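Local coordinates for histidine kinase (Methanosarcina mazei, PDB 3LI9), which probably transfers phosphate from ATP to a protein histidine as a membrane-bound sensor kinase, this chain being its extracellular PDC-fold sensor domain, at residues Thr46-Gly51 against Ser155-Asn160; Gln53-Ala58 against Gly101-Tyr106; Leu77-Asp82 against Glu162-Ala167. One frame throughout, in Å; residues are numbered along the deposited sequence.

Interaction 1: residues Thr46-Gly51 against Ser155-Asn160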
# COMPACT_ATOMS: atom_id res chain seq x y z
N THR A 46 -15.69 4.55 -13.51
CA THR A 46 -17.04 4.08 -13.66
C THR A 46 -17.96 4.94 -12.82
O THR A 46 -19.01 5.38 -13.31
CB THR A 46 -17.13 2.65 -13.22
OG1 THR A 46 -16.19 1.91 -14.04
CG2 THR A 46 -18.53 2.12 -13.39
N MSE A 47 -17.66 5.08 -11.52
CA MSE A 47 -18.53 5.89 -10.67
C MSE A 47 -18.64 7.32 -11.12
O MSE A 47 -19.73 7.93 -10.89
CB MSE A 47 -18.06 5.86 -9.25
CG MSE A 47 -18.19 4.51 -8.54
SE MSE A 47 -20.23 4.12 -8.40
CE MSE A 47 -19.95 2.99 -9.59
N ALA A 48 -17.62 7.88 -11.71
CA ALA A 48 -17.67 9.24 -12.25
C ALA A 48 -18.77 9.39 -13.31
O ALA A 48 -19.28 10.48 -13.48
CB ALA A 48 -16.27 9.71 -12.80
N GLU A 49 -19.13 8.33 -14.00
CA GLU A 49 -20.16 8.33 -15.05
C GLU A 49 -21.46 7.73 -14.62
O GLU A 49 -22.37 7.58 -15.41
CB GLU A 49 -19.66 7.59 -16.31
CG GLU A 49 -18.41 8.27 -16.91
CD GLU A 49 -18.69 9.57 -17.61
OE1 GLU A 49 -19.88 9.92 -17.90
OE2 GLU A 49 -17.72 10.30 -17.85
N TYR A 50 -21.57 7.31 -13.37
CA TYR A 50 -22.74 6.62 -12.87
C TYR A 50 -23.89 7.56 -12.47
O TYR A 50 -24.13 7.84 -11.29
CB TYR A 50 -22.32 5.84 -11.63
CG TYR A 50 -23.27 4.79 -11.19
CD1 TYR A 50 -23.68 3.77 -12.05
CD2 TYR A 50 -23.78 4.79 -9.87
CE1 TYR A 50 -24.54 2.75 -11.59
CE2 TYR A 50 -24.58 3.78 -9.43
CZ TYR A 50 -24.96 2.78 -10.27
OH TYR A 50 -25.77 1.77 -9.80
N GLY A 51 -24.71 7.88 -13.44
CA GLY A 51 -25.88 8.76 -13.16
C GLY A 51 -27.10 8.01 -12.67
O GLY A 51 -28.09 8.66 -12.34
N SER A 155 -8.51 6.43 -5.37
CA SER A 155 -8.55 7.28 -6.59
C SER A 155 -9.72 8.23 -6.53
O SER A 155 -10.81 7.87 -6.09
CB SER A 155 -8.79 6.43 -7.86
OG SER A 155 -7.70 5.60 -8.15
N PRO A 156 -9.48 9.50 -6.91
CA PRO A 156 -10.54 10.46 -6.88
C PRO A 156 -11.59 10.23 -7.99
O PRO A 156 -11.23 9.86 -9.11
CB PRO A 156 -9.78 11.82 -7.07
CG PRO A 156 -8.57 11.43 -7.92
CD PRO A 156 -8.17 10.07 -7.34
N ILE A 157 -12.85 10.53 -7.66
CA ILE A 157 -14.02 10.45 -8.57
C ILE A 157 -14.33 11.89 -8.94
O ILE A 157 -14.63 12.71 -8.04
CB ILE A 157 -15.22 9.93 -7.85
CG1 ILE A 157 -14.92 8.45 -7.39
CG2 ILE A 157 -16.42 9.93 -8.77
CD1 ILE A 157 -16.13 7.86 -6.43
N PHE A 158 -14.18 12.21 -10.21
CA PHE A 158 -14.42 13.64 -10.66
C PHE A 158 -15.66 13.62 -11.48
O PHE A 158 -15.73 12.89 -12.51
CB PHE A 158 -13.25 14.15 -11.48
CG PHE A 158 -12.07 14.48 -10.69
CD1 PHE A 158 -12.03 15.72 -10.03
CD2 PHE A 158 -10.96 13.64 -10.62
CE1 PHE A 158 -10.88 16.12 -9.24
CE2 PHE A 158 -9.80 14.05 -9.84
CZ PHE A 158 -9.82 15.27 -9.12
N LYS A 159 -16.65 14.42 -11.07
CA LYS A 159 -17.96 14.53 -11.77
C LYS A 159 -18.14 16.03 -12.06
O LYS A 159 -17.92 16.87 -11.16
CB LYS A 159 -19.10 14.07 -10.85
CG LYS A 159 -19.10 12.59 -10.60
CD LYS A 159 -20.05 12.19 -9.44
CE LYS A 159 -21.43 12.11 -9.92
NZ LYS A 159 -22.29 11.47 -8.87
N ASN A 160 -18.49 16.35 -13.30
CA ASN A 160 -18.66 17.74 -13.74
C ASN A 160 -17.34 18.47 -13.54
O ASN A 160 -17.32 19.65 -13.29
CB ASN A 160 -19.84 18.40 -12.99
CG ASN A 160 -21.03 17.41 -12.74
OD1 ASN A 160 -21.64 16.83 -13.69
ND2 ASN A 160 -21.31 17.19 -11.48
O HOH W 1 -20.97 8.48 -8.73
O HOH W 2 -23.65 8.85 -8.92
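A48 and I157 meet where the long N-terminal helix 13-48 of the PDC fold rests against strand 148-159 of the sheet. The evidence for close seating is the approach of A48 CA to the I157 methyl CG2, at 3.8 Å. At I157, chi1 (-64°) puts CG1 anti to the carbonyl carbon and CG2 anti to the backbone N. CG2 is the branch that meets A48, whereas CD1, the tip of the longer branch, lies 4.0 Å from CB of M47, a residue present here as selenomethionine. Beyond CB the M47 chain bends away from the strand, and its CE settles over the rim of one face of the Y50 ring. The A48 methyl also meets backbone: its CB is 3.2 Å from F158 O.

Polar matching is made largely through water and gathers round K159. Its CG lies 3.6 Å from A48 O, and the chain then turns at chi3 (81°) on the way to the ammonium group. One water donates to M47 O at 2.6 Å and accepts a longer bond from K159 NZ at 3.3 Å. A second donates to Y50 O at 2.6 Å and accepts a hydrogen bond from K159 NZ at 3.0 Å. NZ is anchored directly by A83 O, so it is bonded to one carbonyl and two waters. A positive charge this near the late carbonyls of a helix would probably be favoured by their dipoles. Y50 is the centre of an inverse gamma turn, in the turn that follows helix 13-48, and its hydroxyl bonds to E57 of the next helix. I157 also touches Y79 and A44, so the arrangement is that of a helix packed across an antiparallel sheet, as expected of the PDC sensor fold.

Interaction 2: residues Gln53-Ala58 against Gly101-Tyr106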
# COMPACT_ATOMS: atom_id res chain seq x y z
N GLN A 53 -27.40 6.42 -10.00
CA GLN A 53 -27.58 6.92 -8.66
C GLN A 53 -28.31 5.91 -7.77
O GLN A 53 -29.13 6.26 -6.96
CB GLN A 53 -28.30 8.30 -8.74
CG GLN A 53 -27.35 9.32 -9.26
CD GLN A 53 -28.01 10.67 -9.50
OE1 GLN A 53 -27.35 11.58 -10.00
NE2 GLN A 53 -29.31 10.79 -9.16
N ASP A 54 -27.94 4.62 -7.90
CA ASP A 54 -28.66 3.53 -7.20
C ASP A 54 -27.69 3.00 -6.12
O ASP A 54 -26.64 2.40 -6.46
CB ASP A 54 -29.02 2.44 -8.23
CG ASP A 54 -29.79 1.26 -7.64
OD1 ASP A 54 -29.61 0.93 -6.44
OD2 ASP A 54 -30.50 0.50 -8.38
N ARG A 55 -27.97 3.32 -4.85
CA ARG A 55 -26.97 2.97 -3.80
C ARG A 55 -26.85 1.50 -3.63
O ARG A 55 -25.69 0.99 -3.42
CB ARG A 55 -27.32 3.64 -2.43
CG ARG A 55 -27.15 5.14 -2.53
CD ARG A 55 -27.37 5.82 -1.12
NE ARG A 55 -27.32 7.30 -1.27
CZ ARG A 55 -26.81 8.14 -0.36
NH1 ARG A 55 -26.18 7.66 0.73
NH2 ARG A 55 -26.86 9.47 -0.55
N GLU A 56 -27.96 0.75 -3.75
CA GLU A 56 -27.88 -0.71 -3.56
C GLU A 56 -27.09 -1.36 -4.68
O GLU A 56 -26.28 -2.24 -4.43
CB GLU A 56 -29.28 -1.38 -3.57
CG GLU A 56 -30.20 -0.96 -2.43
CD GLU A 56 -29.78 -1.56 -1.07
OE1 GLU A 56 -29.08 -2.60 -1.08
OE2 GLU A 56 -30.17 -0.98 -0.01
N GLU A 57 -27.23 -0.83 -5.89
CA GLU A 57 -26.47 -1.40 -7.01
C GLU A 57 -24.96 -1.06 -6.83
O GLU A 57 -24.10 -1.91 -7.14
CB GLU A 57 -26.97 -0.82 -8.34
CG GLU A 57 -26.19 -1.35 -9.53
CD GLU A 57 -26.92 -1.10 -10.85
OE1 GLU A 57 -26.74 -0.02 -11.38
OE2 GLU A 57 -27.75 -1.91 -11.24
N ALA A 58 -24.63 0.17 -6.42
CA ALA A 58 -23.24 0.51 -6.23
C ALA A 58 -22.61 -0.35 -5.09
O ALA A 58 -21.45 -0.78 -5.20
CB ALA A 58 -23.06 1.99 -5.95
N GLY A 101 -25.68 10.38 6.30
CA GLY A 101 -26.41 9.97 5.10
C GLY A 101 -25.48 9.99 3.85
O GLY A 101 -25.94 9.60 2.77
N ARG A 102 -24.24 10.42 4.01
CA ARG A 102 -23.26 10.47 2.88
C ARG A 102 -23.07 9.04 2.36
O ARG A 102 -23.16 8.09 3.18
CB ARG A 102 -21.90 11.03 3.27
CG ARG A 102 -21.99 12.57 3.55
CD ARG A 102 -20.74 13.21 4.10
NE ARG A 102 -19.57 13.07 3.22
CZ ARG A 102 -18.41 13.59 3.49
NH1 ARG A 102 -18.33 14.34 4.60
NH2 ARG A 102 -17.33 13.37 2.71
N PHE A 103 -22.86 8.88 1.06
CA PHE A 103 -22.58 7.49 0.54
C PHE A 103 -21.14 7.15 0.80
O PHE A 103 -20.25 7.60 0.09
CB PHE A 103 -22.90 7.42 -0.97
CG PHE A 103 -23.07 6.01 -1.49
CD1 PHE A 103 -23.73 5.03 -0.74
CD2 PHE A 103 -22.54 5.68 -2.75
CE1 PHE A 103 -23.91 3.78 -1.23
CE2 PHE A 103 -22.71 4.35 -3.24
CZ PHE A 103 -23.40 3.41 -2.47
N VAL A 104 -20.90 6.34 1.86
CA VAL A 104 -19.55 6.00 2.32
C VAL A 104 -19.42 4.48 2.61
O VAL A 104 -18.90 4.08 3.66
CB VAL A 104 -19.14 6.86 3.56
CG1 VAL A 104 -18.81 8.36 3.11
CG2 VAL A 104 -20.20 6.78 4.67
N PRO A 105 -19.90 3.64 1.68
CA PRO A 105 -19.92 2.19 2.00
C PRO A 105 -18.50 1.56 2.00
O PRO A 105 -17.75 1.72 1.02
CB PRO A 105 -20.82 1.60 0.92
CG PRO A 105 -20.55 2.54 -0.33
CD PRO A 105 -20.41 3.94 0.33
N TYR A 106 -18.19 0.81 3.07
CA TYR A 106 -16.89 0.10 3.18
C TYR A 106 -17.24 -1.38 3.18
O TYR A 106 -17.71 -1.91 4.20
CB TYR A 106 -16.17 0.52 4.47
CG TYR A 106 -14.88 -0.23 4.71
CD1 TYR A 106 -13.94 -0.32 3.72
CD2 TYR A 106 -14.59 -0.81 5.96
CE1 TYR A 106 -12.67 -0.99 3.94
CE2 TYR A 106 -13.38 -1.47 6.16
CZ TYR A 106 -12.42 -1.51 5.16
OH TYR A 106 -11.25 -2.19 5.32
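R55 and F103 join the first turn of helix 55-67 to the loop leading into strand 105-108 of the PDC sheet. The R55 chain, extended from CG to NE, runs across one face of the F103 ring, the two side chains sliding past each other in opposite directions. The CH-pi character follows from the position of R55 CG, 4.0 Å from the centroid of the F103 ring. R55 CB is 3.6 Å from F103 CE1, and R55 CD 3.7 Å from F103 CD1, so the whole aliphatic part takes part. The guanidinium itself is not stacked: its plane stands 57° from that of the ring, and F103 CB rather than the aromatic carbons lies over one of its faces.

The F103 CB points toward the helix, and chi1 (-162°) puts CG anti to the backbone N. On the face opposite R55, P105 CD sits 3.6 Å above the ring centre, which sandwiches the ring between an arginine chain and a proline. At the edge, A58 CB comes within 3.6 Å of F103 CE2.

A direct hydrogen bond runs from R55 NH1 to G101 O, 2.8 Å long with an N-H...O angle of 154°. NH1 also bonds to H97 NE2, while NH2 makes salt bridges with D85 and D88, two carboxylates that would probably offset the charge of this buried group. D54 caps the helix start: its OD1 accepts from E57 N at 3.0 Å, the donor lying above the carboxylate plane.

Around the contact, F103 also touches M59, the residue after A58, and L77 on strand 74-79, and its backbone is hydrogen-bonded to Y79, placing the ring between that helix and the sheet.

Interaction 3: residues Leu77-Asp82 against Glu162-Ala167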
# COMPACT_ATOMS: atom_id res chain seq x y z
N LEU A 77 -16.37 3.14 -1.45
CA LEU A 77 -16.59 4.40 -2.13
C LEU A 77 -16.86 5.41 -0.98
O LEU A 77 -17.44 5.03 0.09
CB LEU A 77 -17.89 4.30 -2.95
CG LEU A 77 -17.77 3.31 -4.12
CD1 LEU A 77 -19.20 3.10 -4.72
CD2 LEU A 77 -16.83 3.84 -5.20
N GLY A 78 -16.40 6.66 -1.14
CA GLY A 78 -16.75 7.66 -0.11
C GLY A 78 -17.04 8.95 -0.89
O GLY A 78 -16.24 9.37 -1.68
N TYR A 79 -18.23 9.54 -0.70
CA TYR A 79 -18.63 10.75 -1.45
C TYR A 79 -18.77 11.99 -0.54
O TYR A 79 -19.02 11.89 0.65
CB TYR A 79 -19.96 10.51 -2.08
CG TYR A 79 -19.87 9.65 -3.34
CD1 TYR A 79 -19.75 8.26 -3.26
CD2 TYR A 79 -19.90 10.25 -4.62
CE1 TYR A 79 -19.68 7.49 -4.45
CE2 TYR A 79 -19.83 9.47 -5.81
CZ TYR A 79 -19.71 8.11 -5.68
OH TYR A 79 -19.73 7.33 -6.86
N GLU A 80 -18.52 13.13 -1.16
CA GLU A 80 -18.86 14.43 -0.56
C GLU A 80 -20.34 14.51 -0.32
O GLU A 80 -21.18 13.81 -0.86
CB GLU A 80 -18.44 15.54 -1.57
CG GLU A 80 -16.99 15.67 -1.82
CD GLU A 80 -16.25 16.28 -0.62
OE1 GLU A 80 -16.28 17.51 -0.48
OE2 GLU A 80 -15.64 15.54 0.15
N PRO A 81 -20.75 15.44 0.55
CA PRO A 81 -22.18 15.61 0.84
C PRO A 81 -23.01 15.81 -0.41
O PRO A 81 -22.69 16.68 -1.22
CB PRO A 81 -22.16 16.89 1.74
CG PRO A 81 -20.89 16.78 2.45
CD PRO A 81 -19.89 16.29 1.37
N ASP A 82 -24.03 14.97 -0.57
CA ASP A 82 -24.99 14.96 -1.64
C ASP A 82 -24.42 14.71 -3.05
O ASP A 82 -25.15 14.81 -4.02
CB ASP A 82 -25.79 16.27 -1.62
CG ASP A 82 -26.91 16.22 -0.60
OD1 ASP A 82 -27.43 15.13 -0.28
OD2 ASP A 82 -27.27 17.27 -0.10
N GLU A 162 -15.35 18.23 -11.07
CA GLU A 162 -15.14 18.50 -9.65
C GLU A 162 -14.98 17.26 -8.83
O GLU A 162 -15.63 16.23 -9.11
CB GLU A 162 -16.35 19.21 -9.11
CG GLU A 162 -16.45 20.61 -9.72
CD GLU A 162 -17.65 21.38 -9.15
OE1 GLU A 162 -18.37 20.82 -8.29
OE2 GLU A 162 -17.88 22.54 -9.55
N PHE A 163 -14.17 17.38 -7.81
CA PHE A 163 -14.05 16.25 -6.86
C PHE A 163 -15.36 15.86 -6.21
O PHE A 163 -16.03 16.67 -5.56
CB PHE A 163 -13.00 16.58 -5.82
CG PHE A 163 -12.82 15.49 -4.81
CD1 PHE A 163 -11.93 14.46 -5.07
CD2 PHE A 163 -13.48 15.53 -3.57
CE1 PHE A 163 -11.71 13.46 -4.09
CE2 PHE A 163 -13.28 14.53 -2.60
CZ PHE A 163 -12.39 13.51 -2.88
N ALA A 164 -15.79 14.57 -6.38
CA ALA A 164 -17.05 14.10 -5.79
C ALA A 164 -16.82 13.09 -4.65
O ALA A 164 -17.75 12.84 -3.86
CB ALA A 164 -17.96 13.46 -6.82
N GLY A 165 -15.63 12.50 -4.59
CA GLY A 165 -15.42 11.39 -3.64
C GLY A 165 -14.25 10.56 -4.13
O GLY A 165 -13.43 11.00 -4.94
N ILE A 166 -14.12 9.39 -3.54
CA ILE A 166 -12.99 8.50 -3.81
C ILE A 166 -13.55 7.06 -4.03
O ILE A 166 -14.66 6.67 -3.53
CB ILE A 166 -11.94 8.40 -2.67
CG1 ILE A 166 -12.63 7.84 -1.41
CG2 ILE A 166 -11.22 9.80 -2.40
CD1 ILE A 166 -11.69 7.50 -0.30
N ALA A 167 -12.76 6.26 -4.73
CA ALA A 167 -13.00 4.81 -4.77
C ALA A 167 -11.67 4.24 -4.27
O ALA A 167 -10.61 4.72 -4.66
CB ALA A 167 -13.28 4.28 -6.21
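Backbone hydrogen bonds carry the pairing of G78 with I166. I166 N donates to G78 O at 2.8 Å, and G78 N returns a bond to I166 O at 3.0 Å. Beyond them E80 N reaches A164 O, also at 2.8 Å. The same A164 O receives a CA-H...O contact from Y79 CA at 3.3 Å.

The short strand segments run antiparallel, 161° between their directions, as neighbours in the PDC sheet. Opposite the single residue I157 on strand 148-159 stand two residues, A164 and G165, the classic beta bulge. In the Y79-G165 pair the CA atoms stand just 3.9 Å apart, and a CB on G165 would run into G78 O and Y79 CA.

Apolar contacts divide between the two faces. L77 CD2 lies 3.7 Å from A167 CB, on the face where both touch L43 of helix 13-48. I166 turns to the other face, against Y127 and P131.

Finally, a charged side chain meets an aromatic edge. E80 crosses F163 at about a right angle, OE2 3.8 Å from F163 CE2, with CD in the ring plane; G165 N lies over the ring centre. An alanine at E80 would probably leave the K132 ammonium and the Y128 hydroxyl without their carboxylate partner and uncover this edge of F163.

From the N terminus, helix 13-48 delivers residues 46-51, which interaction 1 joins to 155-160, closing a loop over 103 intervening residues. Interaction 2 is nested inside it: the next helix, through 53-58, returns to 101-106 after 42 residues. Interaction 3 starts within that inner loop, at 77-82, and ends beyond both, at 162-167, so it crosses the other two. The segments also touch directly, through probable hydrogen bonds: R102 NE with Y79 O between interactions 2 and 3, and S155 N with A167 O between 1 and 3. Two successive helices are thereby tied to one antiparallel sheet, whose strands 105-108, 74-79, 162-172 and 148-159 lie consecutively.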